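Local coordinates for protein glycerate dehydrogenase (Bacillus sp. 5mfcol3.1, PDB 6P2I) that probably reduces acyclic imino acids stereoselectively with NADPH as the hydride donor, and carries the NAD-binding domain of the D-isomer specific 2-hydroxyacid dehydrogenases, at residues A48-T53 with L69-T74; D142-L147 with K167-N172; L198-N203 with G230-E235. All blocks are in the same frame, centred on the assembly; numbering follows the deposited sequence.

The three interactions follow one another along the chain and are divided between two parallel sheets. Interaction 1 joins strands 47-50 and 68-71 of the five-stranded sheet and carries part of the D-arginine pocket. Interactions 2 and 3 lie in the NAD-binding domain, interaction 2 pairing strands 144-148 and 167-171 and interaction 3 packing the loops after strands 195-198 and 223-226 of the same seven-stranded sheet. Their centres lie about 18 Å apart; they touch where L147 packs on H199, and both reach NADP. Interaction 1 is about 32 Å from interaction 2 and about 20 Å from interaction 3, centre to centre. Ligand and cofactor are held by elements of both.

Interaction 1 (A48-T53 with L69-T74); sequences AIVEWT and LITITT. With DAR (D-arginine), chain D.
E51 and I72 meet just beyond the ends of their strands, where I72 CG2 lies 3.5 Å from E51 CB, the side chains crossing at a slant. CG of E51 is anti to the backbone N (chi1 177°) and the chain stays extended beyond it, which carries the carboxylate past I72 to the D-arginine guanidinium. E51 OE1 accepts a nearly straight bond from NH2 of D-arginine at 3.0 Å, and the carboxylate is also gripped by the hydroxyls of T10 and Y5. An alanine here would probably leave the guanidinium without its carboxylate mate and those two hydroxyls without their acceptor. In 69-74, T74 N donates to the ligand O at 2.9 Å, while T73 CG2 packs 3.5 Å from the ligand CG. T73 O takes a bond from T71 OG1, so the peptide whose N-H meets the ligand is also held from its carbonyl side. Both segments belong to the beta-alpha-beta unit 47-50, 57-60, 68-71, whose strands run parallel: A48 O receives I70 N, I70 O receives V50 N, and V50 O receives I72 N at 2.9 Å, that last bond fixing the pocket loop. On one face L69 CD1 lies between A48 CB (3.7 Å) and V50 CG1 (3.8 Å); on the other I49, and I72 beyond the strand, rest on L290 of helix 280-298.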
# COMPACT_ATOMS: atom_id res chain seq x y z
N ALA A 48 16.20 34.60 -0.19
CA ALA A 48 14.95 34.29 0.49
C ALA A 48 14.64 32.81 0.29
O ALA A 48 14.97 32.23 -0.74
CB ALA A 48 13.79 35.12 -0.03
N ILE A 49 13.98 32.23 1.30
CA ILE A 49 13.47 30.85 1.26
C ILE A 49 11.98 30.92 1.51
O ILE A 49 11.53 31.63 2.43
CB ILE A 49 14.15 29.96 2.30
CG1 ILE A 49 15.67 30.03 2.18
CG2 ILE A 49 13.64 28.49 2.15
CD1 ILE A 49 16.40 29.68 3.46
N VAL A 50 11.20 30.19 0.73
CA VAL A 50 9.75 30.28 0.83
C VAL A 50 9.15 28.88 0.82
O VAL A 50 9.65 27.98 0.13
CB VAL A 50 9.17 31.15 -0.31
CG1 VAL A 50 9.46 30.53 -1.68
CG2 VAL A 50 7.68 31.38 -0.11
N GLU A 51 8.09 28.69 1.61
CA GLU A 51 7.39 27.40 1.67
C GLU A 51 5.92 27.49 1.32
O GLU A 51 5.37 26.56 0.71
CB GLU A 51 7.53 26.77 3.06
CG GLU A 51 6.76 25.45 3.19
CD GLU A 51 7.13 24.61 4.39
OE1 GLU A 51 6.42 23.61 4.64
OE2 GLU A 51 8.10 24.94 5.09
N TRP A 52 5.25 28.59 1.68
CA TRP A 52 3.80 28.68 1.61
C TRP A 52 3.28 29.86 0.82
O TRP A 52 2.13 29.83 0.38
CB TRP A 52 3.20 28.80 3.02
CG TRP A 52 3.59 27.72 3.97
CD1 TRP A 52 4.61 27.76 4.89
CD2 TRP A 52 2.98 26.44 4.09
NE1 TRP A 52 4.65 26.57 5.58
CE2 TRP A 52 3.66 25.74 5.10
CE3 TRP A 52 1.92 25.81 3.43
CZ2 TRP A 52 3.32 24.44 5.48
CZ3 TRP A 52 1.57 24.52 3.80
CH2 TRP A 52 2.27 23.85 4.82
N THR A 53 4.07 30.92 0.66
CA THR A 53 3.53 32.21 0.29
C THR A 53 3.57 32.40 -1.22
O THR A 53 4.63 32.28 -1.83
CB THR A 53 4.31 33.32 1.00
OG1 THR A 53 4.20 33.10 2.40
CG2 THR A 53 3.77 34.70 0.63
N LEU A 69 15.91 33.48 -4.75
CA LEU A 69 14.77 32.88 -4.07
C LEU A 69 14.88 31.37 -4.18
O LEU A 69 15.07 30.84 -5.28
CB LEU A 69 13.46 33.36 -4.67
CG LEU A 69 12.18 32.75 -4.09
CD1 LEU A 69 12.00 33.17 -2.64
CD2 LEU A 69 10.97 33.18 -4.91
N ILE A 70 14.74 30.69 -3.04
CA ILE A 70 14.73 29.23 -2.98
C ILE A 70 13.35 28.80 -2.50
O ILE A 70 12.90 29.23 -1.43
CB ILE A 70 15.81 28.70 -2.03
CG1 ILE A 70 17.20 29.14 -2.48
CG2 ILE A 70 15.69 27.16 -1.87
CD1 ILE A 70 18.25 29.02 -1.40
N THR A 71 12.68 27.95 -3.28
CA THR A 71 11.50 27.27 -2.76
C THR A 71 11.97 26.05 -2.00
O THR A 71 12.84 25.32 -2.49
CB THR A 71 10.52 26.87 -3.87
OG1 THR A 71 11.12 25.90 -4.76
CG2 THR A 71 10.05 28.10 -4.66
N ILE A 72 11.46 25.87 -0.78
CA ILE A 72 11.76 24.66 -0.03
C ILE A 72 11.09 23.47 -0.68
O ILE A 72 11.49 22.33 -0.43
CB ILE A 72 11.34 24.80 1.45
CG1 ILE A 72 12.12 23.82 2.34
CG2 ILE A 72 9.84 24.56 1.60
CD1 ILE A 72 13.61 24.13 2.40
N THR A 73 10.11 23.73 -1.53
CA THR A 73 9.32 22.71 -2.22
C THR A 73 9.96 22.34 -3.55
O THR A 73 10.78 23.07 -4.10
CB THR A 73 7.91 23.24 -2.46
OG1 THR A 73 8.00 24.48 -3.18
CG2 THR A 73 7.21 23.47 -1.14
N THR A 74 9.56 21.17 -4.07
CA THR A 74 9.86 20.87 -5.47
C THR A 74 8.96 21.67 -6.40
O THR A 74 9.40 22.14 -7.46
CB THR A 74 9.69 19.37 -5.73
OG1 THR A 74 10.60 18.67 -4.89
CG2 THR A 74 9.96 19.03 -7.21
N DAR D . 4.07 20.43 -2.80
CA DAR D . 5.13 19.45 -2.54
CB DAR D . 5.28 19.17 -1.04
CG DAR D . 5.69 20.40 -0.22
CD DAR D . 6.23 20.01 1.15
NE DAR D . 6.77 21.11 1.96
CZ DAR D . 8.04 21.11 2.36
NH1 DAR D . 8.96 20.41 1.69
NH2 DAR D . 8.42 21.81 3.43
C DAR D . 6.44 19.90 -3.19
O DAR D . 7.55 19.60 -2.71
OXT DAR D . 6.35 20.56 -4.22

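Interaction 2 (D142-L147 with K167-N172); sequences DKTIGL and KVIGLN. With NAP (NADP nicotinamide-adenine-dinucleotide phosphate), chain C.
K167 O is approached by two groups of the neighbouring strand: I145 N donates to it at 2.8 Å, and T144 CA adds a C-H...O contact at 3.2 Å. The same pattern recurs along the pair. K167 N bonds to K143 O, I169 N to I145 O, L147 N to I169 O and L171 N to L147 O, a continuous parallel ladder of five bonds. At its far end the chain of G170 comes in tightly, with CA 3.1 Å from L147 O; a beta carbon at this position would crowd that oxygen. The pairing is the first beta-alpha-beta step of the Rossmann fold, strand 144-148 leading through helix 152-163 to strand 167-171. On the face toward that helix, V168 makes contact through both branches: CG2 lies alongside I145 CG2, and CG1 meets L147 CD1 at 3.7 Å, while L147 and V168 also rest on the helix. On the other face, with T144 and K167, I169 has its CG1 between the backbone N and the carbonyl carbon (chi1 69°); this I169 CG1 lies 3.7 Å from G146 CA, and I169 CD1 reaches T144 CG2 at 3.8 Å. K143 NZ bonds to E139 O and also forms a salt bridge with E281 of the second subunit. At the strand end L171 CD1 touches C2A of the adenine (3.6 Å), and just past it N172 CB lies 3.3 Å from O2B of NADP, the oxygen bearing the 2'-phosphate that distinguishes NADP from NAD.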
# COMPACT_ATOMS: atom_id res chain seq x y z
N ASP A 142 1.28 -7.45 -13.17
CA ASP A 142 0.93 -7.63 -14.59
C ASP A 142 -0.07 -6.60 -15.09
O ASP A 142 -0.47 -6.67 -16.26
CB ASP A 142 0.40 -9.05 -14.90
CG ASP A 142 1.50 -10.09 -14.90
OD1 ASP A 142 2.67 -9.71 -15.11
OD2 ASP A 142 1.19 -11.28 -14.68
N LYS A 143 -0.49 -5.65 -14.25
CA LYS A 143 -1.37 -4.59 -14.73
C LYS A 143 -0.55 -3.49 -15.37
O LYS A 143 0.67 -3.41 -15.22
CB LYS A 143 -2.21 -4.02 -13.59
CG LYS A 143 -3.06 -5.08 -12.88
CD LYS A 143 -4.14 -5.61 -13.80
CE LYS A 143 -4.96 -6.69 -13.10
NZ LYS A 143 -4.08 -7.79 -12.60
N THR A 144 -1.24 -2.61 -16.09
CA THR A 144 -0.60 -1.49 -16.76
C THR A 144 -0.79 -0.24 -15.91
O THR A 144 -1.93 0.14 -15.59
CB THR A 144 -1.19 -1.26 -18.15
OG1 THR A 144 -0.88 -2.38 -18.98
CG2 THR A 144 -0.59 0.02 -18.77
N ILE A 145 0.32 0.39 -15.54
CA ILE A 145 0.28 1.67 -14.84
C ILE A 145 0.74 2.75 -15.81
O ILE A 145 1.76 2.59 -16.49
CB ILE A 145 1.14 1.66 -13.57
CG1 ILE A 145 1.07 3.03 -12.88
CG2 ILE A 145 2.59 1.27 -13.85
CD1 ILE A 145 1.62 3.03 -11.46
N GLY A 146 -0.03 3.83 -15.89
CA GLY A 146 0.27 4.92 -16.80
C GLY A 146 0.67 6.15 -16.01
O GLY A 146 -0.07 6.61 -15.13
N LEU A 147 1.85 6.67 -16.30
CA LEU A 147 2.45 7.76 -15.54
C LEU A 147 2.37 9.02 -16.39
O LEU A 147 3.02 9.11 -17.44
CB LEU A 147 3.88 7.42 -15.15
CG LEU A 147 4.04 6.07 -14.42
CD1 LEU A 147 5.52 5.71 -14.21
CD2 LEU A 147 3.30 6.11 -13.09
N LYS A 167 3.35 -3.53 -16.22
CA LYS A 167 3.65 -2.87 -17.49
C LYS A 167 3.56 -1.38 -17.25
O LYS A 167 2.54 -0.89 -16.76
CB LYS A 167 2.68 -3.30 -18.59
CG LYS A 167 2.15 -4.71 -18.42
CD LYS A 167 2.07 -5.45 -19.73
CE LYS A 167 1.74 -6.92 -19.51
NZ LYS A 167 1.78 -7.69 -20.79
N VAL A 168 4.64 -0.65 -17.56
CA VAL A 168 4.70 0.78 -17.29
C VAL A 168 4.64 1.54 -18.61
O VAL A 168 5.48 1.33 -19.49
CB VAL A 168 5.98 1.16 -16.52
CG1 VAL A 168 5.96 2.65 -16.17
CG2 VAL A 168 6.10 0.29 -15.26
N ILE A 169 3.64 2.41 -18.73
CA ILE A 169 3.57 3.34 -19.84
C ILE A 169 3.53 4.75 -19.26
O ILE A 169 3.33 4.95 -18.06
CB ILE A 169 2.37 3.07 -20.78
CG1 ILE A 169 1.04 3.39 -20.08
CG2 ILE A 169 2.39 1.62 -21.31
CD1 ILE A 169 -0.19 3.10 -20.93
N GLY A 170 3.77 5.74 -20.10
CA GLY A 170 3.88 7.08 -19.56
C GLY A 170 4.04 8.11 -20.64
O GLY A 170 4.11 7.80 -21.84
N LEU A 171 4.10 9.37 -20.21
CA LEU A 171 4.25 10.46 -21.16
C LEU A 171 4.96 11.61 -20.49
O LEU A 171 4.86 11.81 -19.27
CB LEU A 171 2.91 10.93 -21.74
CG LEU A 171 1.86 11.60 -20.86
CD1 LEU A 171 2.07 13.09 -20.77
CD2 LEU A 171 0.47 11.34 -21.43
N ASN A 172 5.68 12.37 -21.31
CA ASN A 172 6.29 13.61 -20.88
C ASN A 172 6.01 14.64 -21.97
O ASN A 172 5.24 14.40 -22.91
CB ASN A 172 7.78 13.42 -20.58
CG ASN A 172 8.58 12.94 -21.80
OD1 ASN A 172 8.11 13.01 -22.94
ND2 ASN A 172 9.79 12.45 -21.55
PA NAP C . 10.07 16.65 -12.73
O1A NAP C . 10.21 18.08 -13.24
O2A NAP C . 11.30 15.84 -12.47
O5B NAP C . 9.18 15.86 -13.79
C5B NAP C . 8.03 16.45 -14.39
C4B NAP C . 7.56 15.51 -15.50
O4B NAP C . 6.36 16.05 -16.04
C3B NAP C . 8.56 15.42 -16.65
O3B NAP C . 8.44 14.13 -17.28
C2B NAP C . 8.06 16.46 -17.63
O2B NAP C . 8.44 16.19 -18.97
C1B NAP C . 6.57 16.26 -17.44
N9A NAP C . 5.80 17.40 -17.96
C8A NAP C . 6.00 18.71 -17.68
N7A NAP C . 5.12 19.47 -18.36
C5A NAP C . 4.37 18.64 -19.11
C6A NAP C . 3.25 18.78 -20.06
N6A NAP C . 2.76 20.01 -20.37
N1A NAP C . 2.75 17.66 -20.61
C2A NAP C . 3.22 16.43 -20.31
N3A NAP C . 4.24 16.21 -19.45
C4A NAP C . 4.83 17.28 -18.84
O3 NAP C . 9.09 16.75 -11.46
PN NAP C . 9.01 15.75 -10.20
O1N NAP C . 10.19 15.96 -9.29
O2N NAP C . 8.73 14.35 -10.69
O5D NAP C . 7.72 16.35 -9.46
C5D NAP C . 6.45 16.37 -10.12
C4D NAP C . 5.41 17.08 -9.26
O4D NAP C . 5.18 16.31 -8.08
C3D NAP C . 5.84 18.43 -8.72
O3D NAP C . 5.67 19.49 -9.67
C2D NAP C . 4.96 18.58 -7.49
O2D NAP C . 3.79 19.35 -7.84
C1D NAP C . 4.58 17.15 -7.11
N1N NAP C . 5.08 16.83 -5.76
C2N NAP C . 4.21 16.41 -4.82
C3N NAP C . 4.64 16.11 -3.53
C7N NAP C . 3.65 15.67 -2.48
O7N NAP C . 3.97 15.72 -1.30
N7N NAP C . 2.42 15.30 -2.84
C4N NAP C . 6.00 16.25 -3.23
C5N NAP C . 6.88 16.70 -4.22
C6N NAP C . 6.38 16.97 -5.49
P2B NAP C . 9.84 16.66 -19.61
O1X NAP C . 9.92 18.16 -19.36
O2X NAP C . 10.90 15.91 -18.85
O3X NAP C . 9.73 16.24 -21.05

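Interaction 3 (L198-N203 with G230-E235); sequences LHIPRN and GNLIDE. With NAP (NADP nicotinamide-adenine-dinucleotide phosphate), chain C.
R202 CG is anti to the backbone N (chi1 176°) and N231 CG is anti to its own carbonyl carbon; the R202 chain, bent at chi2 (-148°), ends with its guanidinium over the N231 amide. The guanidinium and amide planes are 10° apart and stacked, N231 CG lying 3.4 Å above the guanidinium plane over its centre. R202 NH2 and N231 ND2 come within 3.3 Å, but both are donors and no hydrogen bond joins them. R202 NE turns to E207 in a salt bridge, while NH1 lies close to NE of R229, a residue of the D-arginine pocket. Further in, L232 packs against the 198-203 segment. Its CD1 meets I200 CG2 at 3.6 Å, and its CD2 reaches R202 CA at 4.0 Å. I200 is the link to the cofactor: its CG1 branch leads to the adenine, and I200 CD1 lies 3.4 Å from C4A, so the side chain is held between the base and L232. Next to it P201 CA is 3.2 Å from O3D of the ribose on the nicotinamide side. The loops follow strands 195-198 and 223-226, adjacent in the Rossmann sheet; residues 230-232 form a 3-10 turn, closed by I233 N on G230 O, and D234 caps helix 235-243. With no hydrogen bond crossing between the segments, they cohere through apolar contact and a flat stack, and the carboxylate of E207 would probably offset the repulsion between R202 and R229.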
# COMPACT_ATOMS: atom_id res chain seq x y z
N LEU A 198 -0.43 10.74 -11.58
CA LEU A 198 0.05 12.03 -12.07
C LEU A 198 1.36 12.40 -11.39
O LEU A 198 1.47 12.31 -10.16
CB LEU A 198 -1.00 13.12 -11.82
CG LEU A 198 -2.20 13.11 -12.77
CD1 LEU A 198 -3.44 13.69 -12.10
CD2 LEU A 198 -1.88 13.87 -14.05
N HIS A 199 2.34 12.84 -12.18
CA HIS A 199 3.65 13.25 -11.68
C HIS A 199 4.16 14.41 -12.53
O HIS A 199 5.22 14.35 -13.14
CB HIS A 199 4.60 12.06 -11.67
CG HIS A 199 4.12 10.97 -10.78
ND1 HIS A 199 4.12 11.09 -9.40
CD2 HIS A 199 3.55 9.77 -11.05
CE1 HIS A 199 3.60 10.00 -8.87
NE2 HIS A 199 3.25 9.18 -9.85
N ILE A 200 3.39 15.49 -12.54
CA ILE A 200 3.59 16.60 -13.47
C ILE A 200 3.42 17.91 -12.72
O ILE A 200 2.58 18.00 -11.81
CB ILE A 200 2.62 16.45 -14.66
CG1 ILE A 200 2.93 17.42 -15.79
CG2 ILE A 200 1.17 16.56 -14.21
CD1 ILE A 200 2.00 17.25 -16.96
N PRO A 201 4.21 18.93 -13.02
CA PRO A 201 4.03 20.23 -12.37
C PRO A 201 2.75 20.89 -12.84
O PRO A 201 2.27 20.67 -13.95
CB PRO A 201 5.26 21.02 -12.81
CG PRO A 201 5.59 20.45 -14.15
CD PRO A 201 5.33 18.97 -14.00
N ARG A 202 2.20 21.73 -11.97
CA ARG A 202 1.05 22.55 -12.33
C ARG A 202 1.50 23.87 -12.94
O ARG A 202 2.29 24.61 -12.33
CB ARG A 202 0.17 22.81 -11.11
CG ARG A 202 -0.99 23.75 -11.38
CD ARG A 202 -1.31 24.56 -10.16
NE ARG A 202 -2.52 25.35 -10.32
CZ ARG A 202 -3.14 25.97 -9.33
NH1 ARG A 202 -2.66 25.87 -8.09
NH2 ARG A 202 -4.24 26.67 -9.56
N ASN A 203 1.01 24.17 -14.14
CA ASN A 203 1.21 25.48 -14.75
C ASN A 203 0.05 25.73 -15.70
O ASN A 203 -0.90 24.94 -15.76
CB ASN A 203 2.58 25.57 -15.45
CG ASN A 203 2.80 24.44 -16.43
OD1 ASN A 203 1.95 24.16 -17.27
ND2 ASN A 203 3.94 23.78 -16.32
N GLY A 230 -4.51 19.28 -7.22
CA GLY A 230 -5.86 18.92 -7.61
C GLY A 230 -6.31 19.60 -8.89
O GLY A 230 -7.11 19.04 -9.65
N ASN A 231 -5.77 20.79 -9.15
CA ASN A 231 -6.09 21.59 -10.33
C ASN A 231 -5.67 20.95 -11.64
O ASN A 231 -6.04 21.47 -12.70
CB ASN A 231 -5.41 22.96 -10.19
CG ASN A 231 -5.48 23.48 -8.77
OD1 ASN A 231 -4.73 23.03 -7.89
ND2 ASN A 231 -6.39 24.41 -8.53
N LEU A 232 -4.90 19.86 -11.61
CA LEU A 232 -4.55 19.16 -12.83
C LEU A 232 -5.74 18.43 -13.43
O LEU A 232 -5.69 18.04 -14.60
CB LEU A 232 -3.42 18.15 -12.56
CG LEU A 232 -2.09 18.74 -12.09
CD1 LEU A 232 -1.15 17.63 -11.73
CD2 LEU A 232 -1.49 19.61 -13.18
N ILE A 233 -6.79 18.22 -12.64
CA ILE A 233 -7.94 17.42 -13.04
C ILE A 233 -9.16 18.32 -13.10
O ILE A 233 -9.30 19.25 -12.29
CB ILE A 233 -8.19 16.26 -12.05
CG1 ILE A 233 -6.90 15.47 -11.81
CG2 ILE A 233 -9.32 15.37 -12.54
CD1 ILE A 233 -7.05 14.36 -10.78
N ASP A 234 -10.05 18.06 -14.06
CA ASP A 234 -11.41 18.59 -13.97
C ASP A 234 -12.07 17.92 -12.77
O ASP A 234 -12.64 16.83 -12.89
CB ASP A 234 -12.19 18.33 -15.26
CG ASP A 234 -13.57 18.98 -15.27
OD1 ASP A 234 -14.21 19.12 -14.19
OD2 ASP A 234 -14.03 19.35 -16.37
N GLU A 235 -12.00 18.57 -11.61
CA GLU A 235 -12.38 17.90 -10.37
C GLU A 235 -13.88 17.62 -10.31
O GLU A 235 -14.29 16.60 -9.74
CB GLU A 235 -11.96 18.73 -9.17
CG GLU A 235 -11.92 17.96 -7.88
CD GLU A 235 -11.39 18.81 -6.75
OE1 GLU A 235 -10.19 18.65 -6.42
OE2 GLU A 235 -12.16 19.64 -6.22
PA NAP C . 10.07 16.65 -12.73
O1A NAP C . 10.21 18.08 -13.24
O2A NAP C . 11.30 15.84 -12.47
O5B NAP C . 9.18 15.86 -13.79
C5B NAP C . 8.03 16.45 -14.39
C4B NAP C . 7.56 15.51 -15.50
O4B NAP C . 6.36 16.05 -16.04
C3B NAP C . 8.56 15.42 -16.65
O3B NAP C . 8.44 14.13 -17.28
C2B NAP C . 8.06 16.46 -17.63
O2B NAP C . 8.44 16.19 -18.97
C1B NAP C . 6.57 16.26 -17.44
N9A NAP C . 5.80 17.40 -17.96
C8A NAP C . 6.00 18.71 -17.68
N7A NAP C . 5.12 19.47 -18.36
C5A NAP C . 4.37 18.64 -19.11
C6A NAP C . 3.25 18.78 -20.06
N6A NAP C . 2.76 20.01 -20.37
N1A NAP C . 2.75 17.66 -20.61
C2A NAP C . 3.22 16.43 -20.31
N3A NAP C . 4.24 16.21 -19.45
C4A NAP C . 4.83 17.28 -18.84
O3 NAP C . 9.09 16.75 -11.46
PN NAP C . 9.01 15.75 -10.20
O1N NAP C . 10.19 15.96 -9.29
O2N NAP C . 8.73 14.35 -10.69
O5D NAP C . 7.72 16.35 -9.46
C5D NAP C . 6.45 16.37 -10.12
C4D NAP C . 5.41 17.08 -9.26
O4D NAP C . 5.18 16.31 -8.08
C3D NAP C . 5.84 18.43 -8.72
O3D NAP C . 5.67 19.49 -9.67
C2D NAP C . 4.96 18.58 -7.49
O2D NAP C . 3.79 19.35 -7.84
C1D NAP C . 4.58 17.15 -7.11
N1N NAP C . 5.08 16.83 -5.76
C2N NAP C . 4.21 16.41 -4.82
C3N NAP C . 4.64 16.11 -3.53
C7N NAP C . 3.65 15.67 -2.48
O7N NAP C . 3.97 15.72 -1.30
N7N NAP C . 2.42 15.30 -2.84
C4N NAP C . 6.00 16.25 -3.23
C5N NAP C . 6.88 16.70 -4.22
C6N NAP C . 6.38 16.97 -5.49
P2B NAP C . 9.84 16.66 -19.61
O1X NAP C . 9.92 18.16 -19.36
O2X NAP C . 10.90 15.91 -18.85
O3X NAP C . 9.73 16.24 -21.05